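Local coordinates for protein KLLA0F20702p (Kluyveromyces lactis, PDB 5Y5A) that probably serves as the Est1 subunit of yeast telomerase, which is recruited to telomeres through binding to Cdc13, at residues 365-376 and 391-402. Residues are numbered along the deposited sequence; the frame is centred on the assembly and turned at random.
Sequences LILLIGSFHMYQ and ETKFLEFIFKFF
Phe372 lays its ring under the methyl CD1 of Leu395, which stands over one face, 3.9 Å from the ring centroid and shifted toward the rim at CE1, a CH-pi contact. With chi1 at 175°, CG lies anti to the backbone N and the ring reaches across the groove as a knob among Glu391, Phe394, Leu395 and Ile398. Glu391 extends its chain across the far end of this ring at about a right angle, CG approaching CE1, while CD1 of Ile398 presses on the Phe372 CB at 3.6 Å. Phe394 answers from the other helix, a knob among Leu368, Ser371, Phe372 and Tyr375. Its edge points at the carbonyl of Ser371, CE2 lying 3.4 Å from that O and near the ring plane, and CD2 of Phe394 meets CD2 of Tyr375 at 3.7 Å, the two rings set obliquely with planes 40° apart. One turn before Phe372, the branched end of Leu368 divides its contacts: CD2 bears on CB and CG of Phe401, 3.6 Å from the latter, and CD1 reaches Phe397 and Ile398. Farther along, Phe402 receives the Leu365 methyl CD1 at its CE1 and turns its CZ edge to CG1 of Ile369. Through this largely apolar, reciprocal knobs-into-holes packing, helices 339-379 and 385-410 form a helical hairpin in the region assigned to the Est1 DNA/RNA binding family; the axes of segments 365-376 and 391-402 run antiparallel (170°) and come within 10.6 Å. Helix 318-325 packs against one flank, where Ile321 touches Leu368 and His324 stacks on Phe394; helix 437-444 lines another, bringing Asn438 to Phe372 and Phe442 to Leu395.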
loop_
_atom_site.group_PDB
_atom_site.type_symbol
_atom_site.label_atom_id
_atom_site.label_comp_id
_atom_site.label_asym_id
_atom_site.label_seq_id
_atom_site.Cartn_x
_atom_site.Cartn_y
_atom_site.Cartn_z
ATOM N N LEU A 365 2.974 2.963 -11.194
ATOM C CA LEU A 365 4.425 2.953 -11.025
ATOM C C LEU A 365 4.840 2.151 -9.796
ATOM O O LEU A 365 5.687 1.263 -9.880
ATOM C CB LEU A 365 4.959 4.387 -10.926
ATOM C CG LEU A 365 6.426 4.517 -10.519
ATOM C CD1 LEU A 365 7.355 4.078 -11.643
ATOM C CD2 LEU A 365 6.752 5.944 -10.073
ATOM N N ILE A 366 4.228 2.443 -8.656
ATOM C CA ILE A 366 4.561 1.732 -7.423
ATOM C C ILE A 366 4.169 0.251 -7.469
ATOM O O ILE A 366 4.940 -0.613 -7.035
ATOM C CB ILE A 366 3.895 2.388 -6.218
ATOM C CG1 ILE A 366 4.311 3.860 -6.141
ATOM C CG2 ILE A 366 4.275 1.658 -4.935
ATOM C CD1 ILE A 366 3.316 4.707 -5.394
ATOM N N LEU A 367 2.979 -0.040 -7.991
ATOM C CA LEU A 367 2.560 -1.424 -8.207
ATOM C C LEU A 367 3.621 -2.191 -9.009
ATOM O O LEU A 367 4.031 -3.287 -8.635
ATOM C CB LEU A 367 1.220 -1.468 -8.935
ATOM C CG LEU A 367 0.775 -2.804 -9.533
ATOM C CD1 LEU A 367 0.433 -3.818 -8.435
ATOM C CD2 LEU A 367 -0.417 -2.599 -10.454
ATOM N N LEU A 368 4.067 -1.580 -10.103
ATOM C CA LEU A 368 5.038 -2.180 -11.010
ATOM C C LEU A 368 6.392 -2.419 -10.344
ATOM O O LEU A 368 6.975 -3.502 -10.472
ATOM C CB LEU A 368 5.210 -1.287 -12.242
ATOM C CG LEU A 368 6.099 -1.832 -13.352
ATOM C CD1 LEU A 368 5.523 -3.144 -13.884
ATOM C CD2 LEU A 368 6.262 -0.792 -14.461
ATOM N N ILE A 369 6.895 -1.409 -9.638
ATOM C CA ILE A 369 8.144 -1.555 -8.881
ATOM C C ILE A 369 8.016 -2.695 -7.873
ATOM O O ILE A 369 8.867 -3.584 -7.805
ATOM C CB ILE A 369 8.521 -0.244 -8.150
ATOM C CG1 ILE A 369 9.181 0.723 -9.130
ATOM C CG2 ILE A 369 9.479 -0.517 -6.973
ATOM C CD1 ILE A 369 9.307 2.143 -8.607
ATOM N N GLY A 370 6.941 -2.663 -7.095
ATOM C CA GLY A 370 6.648 -3.730 -6.159
ATOM C C GLY A 370 6.540 -5.087 -6.835
ATOM O O GLY A 370 7.014 -6.083 -6.308
ATOM N N SER A 371 5.936 -5.120 -8.016
ATOM C CA SER A 371 5.740 -6.373 -8.732
ATOM C C SER A 371 7.029 -7.074 -9.147
ATOM O O SER A 371 7.026 -8.290 -9.367
ATOM C CB SER A 371 4.876 -6.139 -9.966
ATOM O OG SER A 371 3.522 -5.974 -9.572
ATOM N N PHE A 372 8.124 -6.327 -9.270
ATOM C CA PHE A 372 9.405 -6.959 -9.588
ATOM C C PHE A 372 9.844 -7.823 -8.410
ATOM O O PHE A 372 10.446 -8.883 -8.593
ATOM C CB PHE A 372 10.493 -5.921 -9.928
ATOM C CG PHE A 372 11.868 -6.531 -10.152
ATOM C CD1 PHE A 372 12.177 -7.163 -11.350
ATOM C CD2 PHE A 372 12.845 -6.461 -9.170
ATOM C CE1 PHE A 372 13.424 -7.725 -11.562
ATOM C CE2 PHE A 372 14.107 -7.028 -9.371
ATOM C CZ PHE A 372 14.396 -7.659 -10.566
ATOM N N HIS A 373 9.540 -7.371 -7.198
ATOM C CA HIS A 373 9.900 -8.137 -6.009
ATOM C C HIS A 373 8.856 -9.219 -5.733
ATOM O O HIS A 373 9.177 -10.240 -5.152
ATOM C CB HIS A 373 10.067 -7.216 -4.801
ATOM C CG HIS A 373 11.088 -6.139 -5.012
ATOM N ND1 HIS A 373 12.421 -6.310 -4.708
ATOM C CD2 HIS A 373 10.973 -4.893 -5.530
ATOM C CE1 HIS A 373 13.082 -5.209 -5.015
ATOM N NE2 HIS A 373 12.229 -4.332 -5.513
ATOM N N MET A 374 7.612 -8.996 -6.152
ATOM C CA MET A 374 6.628 -10.082 -6.152
ATOM C C MET A 374 7.169 -11.223 -7.021
ATOM O O MET A 374 7.166 -12.386 -6.616
ATOM C CB MET A 374 5.266 -9.609 -6.672
ATOM C CG MET A 374 4.614 -8.505 -5.832
ATOM S SD MET A 374 4.328 -8.988 -4.109
ATOM C CE MET A 374 2.911 -10.074 -4.296
ATOM N N TYR A 375 7.635 -10.866 -8.217
ATOM C CA TYR A 375 8.242 -11.816 -9.144
ATOM C C TYR A 375 9.333 -12.659 -8.467
ATOM O O TYR A 375 9.378 -13.877 -8.645
ATOM C CB TYR A 375 8.834 -11.076 -10.363
ATOM C CG TYR A 375 9.442 -11.982 -11.430
ATOM C CD1 TYR A 375 10.659 -12.616 -11.223
ATOM C CD2 TYR A 375 8.796 -12.190 -12.648
ATOM C CE1 TYR A 375 11.214 -13.441 -12.175
ATOM C CE2 TYR A 375 9.351 -13.019 -13.616
ATOM C CZ TYR A 375 10.563 -13.636 -13.368
ATOM O OH TYR A 375 11.134 -14.456 -14.308
ATOM N N GLN A 376 10.219 -12.016 -7.713
ATOM C CA GLN A 376 11.346 -12.739 -7.120
ATOM C C GLN A 376 10.892 -13.642 -5.995
ATOM O O GLN A 376 11.438 -14.724 -5.815
ATOM C CB GLN A 376 12.418 -11.765 -6.620
ATOM C CG GLN A 376 13.024 -10.902 -7.728
ATOM C CD GLN A 376 14.228 -10.123 -7.252
ATOM O OE1 GLN A 376 15.294 -10.172 -7.869
ATOM N NE2 GLN A 376 14.072 -9.410 -6.138
ATOM N N GLU A 391 13.652 -12.979 -15.902
ATOM C CA GLU A 391 13.750 -11.900 -14.926
ATOM C C GLU A 391 14.248 -10.616 -15.597
ATOM O O GLU A 391 13.754 -9.525 -15.317
ATOM C CB GLU A 391 14.670 -12.319 -13.770
ATOM C CG GLU A 391 14.842 -11.278 -12.671
ATOM C CD GLU A 391 15.433 -11.863 -11.390
ATOM O OE1 GLU A 391 16.112 -11.119 -10.651
ATOM O OE2 GLU A 391 15.209 -13.062 -11.114
ATOM N N THR A 392 15.214 -10.751 -16.499
ATOM C CA THR A 392 15.752 -9.608 -17.236
ATOM C C THR A 392 14.689 -8.976 -18.146
ATOM O O THR A 392 14.604 -7.742 -18.265
ATOM C CB THR A 392 16.979 -10.031 -18.074
ATOM O OG1 THR A 392 17.990 -10.531 -17.197
ATOM C CG2 THR A 392 17.545 -8.865 -18.876
ATOM N N LYS A 393 13.875 -9.821 -18.777
ATOM C CA LYS A 393 12.792 -9.343 -19.638
ATOM C C LYS A 393 11.792 -8.478 -18.862
ATOM O O LYS A 393 11.266 -7.503 -19.396
ATOM C CB LYS A 393 12.058 -10.519 -20.296
ATOM C CG LYS A 393 12.831 -11.228 -21.395
ATOM C CD LYS A 393 13.026 -10.322 -22.590
ATOM C CE LYS A 393 13.730 -11.043 -23.726
ATOM N NZ LYS A 393 13.896 -10.141 -24.899
ATOM N N PHE A 394 11.531 -8.835 -17.605
ATOM C CA PHE A 394 10.591 -8.069 -16.781
ATOM C C PHE A 394 11.189 -6.708 -16.445
ATOM O O PHE A 394 10.516 -5.686 -16.521
ATOM C CB PHE A 394 10.232 -8.824 -15.489
ATOM C CG PHE A 394 9.041 -8.238 -14.746
ATOM C CD1 PHE A 394 8.168 -7.354 -15.375
ATOM C CD2 PHE A 394 8.806 -8.565 -13.417
ATOM C CE1 PHE A 394 7.076 -6.816 -14.700
ATOM C CE2 PHE A 394 7.713 -8.026 -12.726
ATOM C CZ PHE A 394 6.850 -7.150 -13.372
ATOM N N LEU A 395 12.459 -6.715 -16.065
ATOM C CA LEU A 395 13.173 -5.501 -15.698
ATOM C C LEU A 395 13.232 -4.550 -16.898
ATOM O O LEU A 395 13.077 -3.336 -16.751
ATOM C CB LEU A 395 14.574 -5.860 -15.199
ATOM C CG LEU A 395 15.290 -4.978 -14.174
ATOM C CD1 LEU A 395 14.371 -4.569 -13.041
ATOM C CD2 LEU A 395 16.489 -5.736 -13.634
ATOM N N GLU A 396 13.424 -5.118 -18.086
ATOM C CA GLU A 396 13.419 -4.338 -19.319
ATOM C C GLU A 396 12.079 -3.645 -19.517
ATOM O O GLU A 396 12.042 -2.459 -19.837
ATOM C CB GLU A 396 13.723 -5.222 -20.531
ATOM C CG GLU A 396 15.180 -5.622 -20.662
ATOM C CD GLU A 396 15.416 -6.597 -21.797
ATOM O OE1 GLU A 396 14.434 -6.954 -22.483
ATOM O OE2 GLU A 396 16.580 -7.005 -22.001
ATOM N N PHE A 397 10.986 -4.389 -19.333
ATOM C CA PHE A 397 9.648 -3.823 -19.464
ATOM C C PHE A 397 9.447 -2.713 -18.445
ATOM O O PHE A 397 8.865 -1.676 -18.744
ATOM C CB PHE A 397 8.554 -4.892 -19.281
ATOM C CG PHE A 397 7.179 -4.306 -19.125
ATOM C CD1 PHE A 397 6.541 -3.707 -20.208
ATOM C CD2 PHE A 397 6.539 -4.318 -17.894
ATOM C CE1 PHE A 397 5.273 -3.137 -20.069
ATOM C CE2 PHE A 397 5.278 -3.756 -17.741
ATOM C CZ PHE A 397 4.638 -3.161 -18.833
ATOM N N ILE A 398 9.921 -2.948 -17.228
ATOM C CA ILE A 398 9.771 -1.955 -16.176
ATOM C C ILE A 398 10.477 -0.658 -16.568
ATOM O O ILE A 398 9.916 0.434 -16.435
ATOM C CB ILE A 398 10.302 -2.491 -14.831
ATOM C CG1 ILE A 398 9.391 -3.631 -14.359
ATOM C CG2 ILE A 398 10.344 -1.393 -13.784
ATOM C CD1 ILE A 398 9.760 -4.220 -13.045
ATOM N N PHE A 399 11.694 -0.767 -17.095
ATOM C CA PHE A 399 12.422 0.445 -17.455
ATOM C C PHE A 399 11.870 1.075 -18.731
ATOM O O PHE A 399 11.990 2.278 -18.936
ATOM C CB PHE A 399 13.919 0.151 -17.563
ATOM C CG PHE A 399 14.618 0.236 -16.239
ATOM C CD1 PHE A 399 14.583 -0.829 -15.354
ATOM C CD2 PHE A 399 15.232 1.411 -15.842
ATOM C CE1 PHE A 399 15.203 -0.746 -14.113
ATOM C CE2 PHE A 399 15.848 1.503 -14.596
ATOM C CZ PHE A 399 15.837 0.423 -13.737
ATOM N N LYS A 400 11.227 0.267 -19.563
ATOM C CA LYS A 400 10.483 0.795 -20.693
ATOM C C LYS A 400 9.371 1.719 -20.179
ATOM O O LYS A 400 9.156 2.811 -20.711
ATOM C CB LYS A 400 9.900 -0.346 -21.529
ATOM C CG LYS A 400 9.159 0.124 -22.762
ATOM C CD LYS A 400 8.666 -1.042 -23.598
ATOM C CE LYS A 400 7.962 -0.532 -24.848
ATOM N NZ LYS A 400 7.543 -1.635 -25.756
ATOM N N PHE A 401 8.680 1.271 -19.131
ATOM C CA PHE A 401 7.620 2.051 -18.486
ATOM C C PHE A 401 8.167 3.351 -17.897
ATOM O O PHE A 401 7.562 4.416 -18.054
ATOM C CB PHE A 401 6.951 1.219 -17.388
ATOM C CG PHE A 401 5.709 1.840 -16.825
ATOM C CD1 PHE A 401 4.478 1.620 -17.423
ATOM C CD2 PHE A 401 5.768 2.630 -15.687
ATOM C CE1 PHE A 401 3.323 2.179 -16.901
ATOM C CE2 PHE A 401 4.614 3.199 -15.159
ATOM C CZ PHE A 401 3.396 2.974 -15.766
ATOM N N PHE A 402 9.310 3.243 -17.216
ATOM C CA PHE A 402 10.037 4.401 -16.685
ATOM C C PHE A 402 10.317 5.444 -17.764
ATOM O O PHE A 402 9.945 6.605 -17.629
ATOM C CB PHE A 402 11.379 3.979 -16.067
ATOM C CG PHE A 402 11.267 3.287 -14.736
ATOM C CD1 PHE A 402 10.037 2.919 -14.217
ATOM C CD2 PHE A 402 12.413 3.003 -14.001
ATOM C CE1 PHE A 402 9.951 2.287 -12.997
ATOM C CE2 PHE A 402 12.332 2.369 -12.781
ATOM C CZ PHE A 402 11.094 2.009 -12.277
#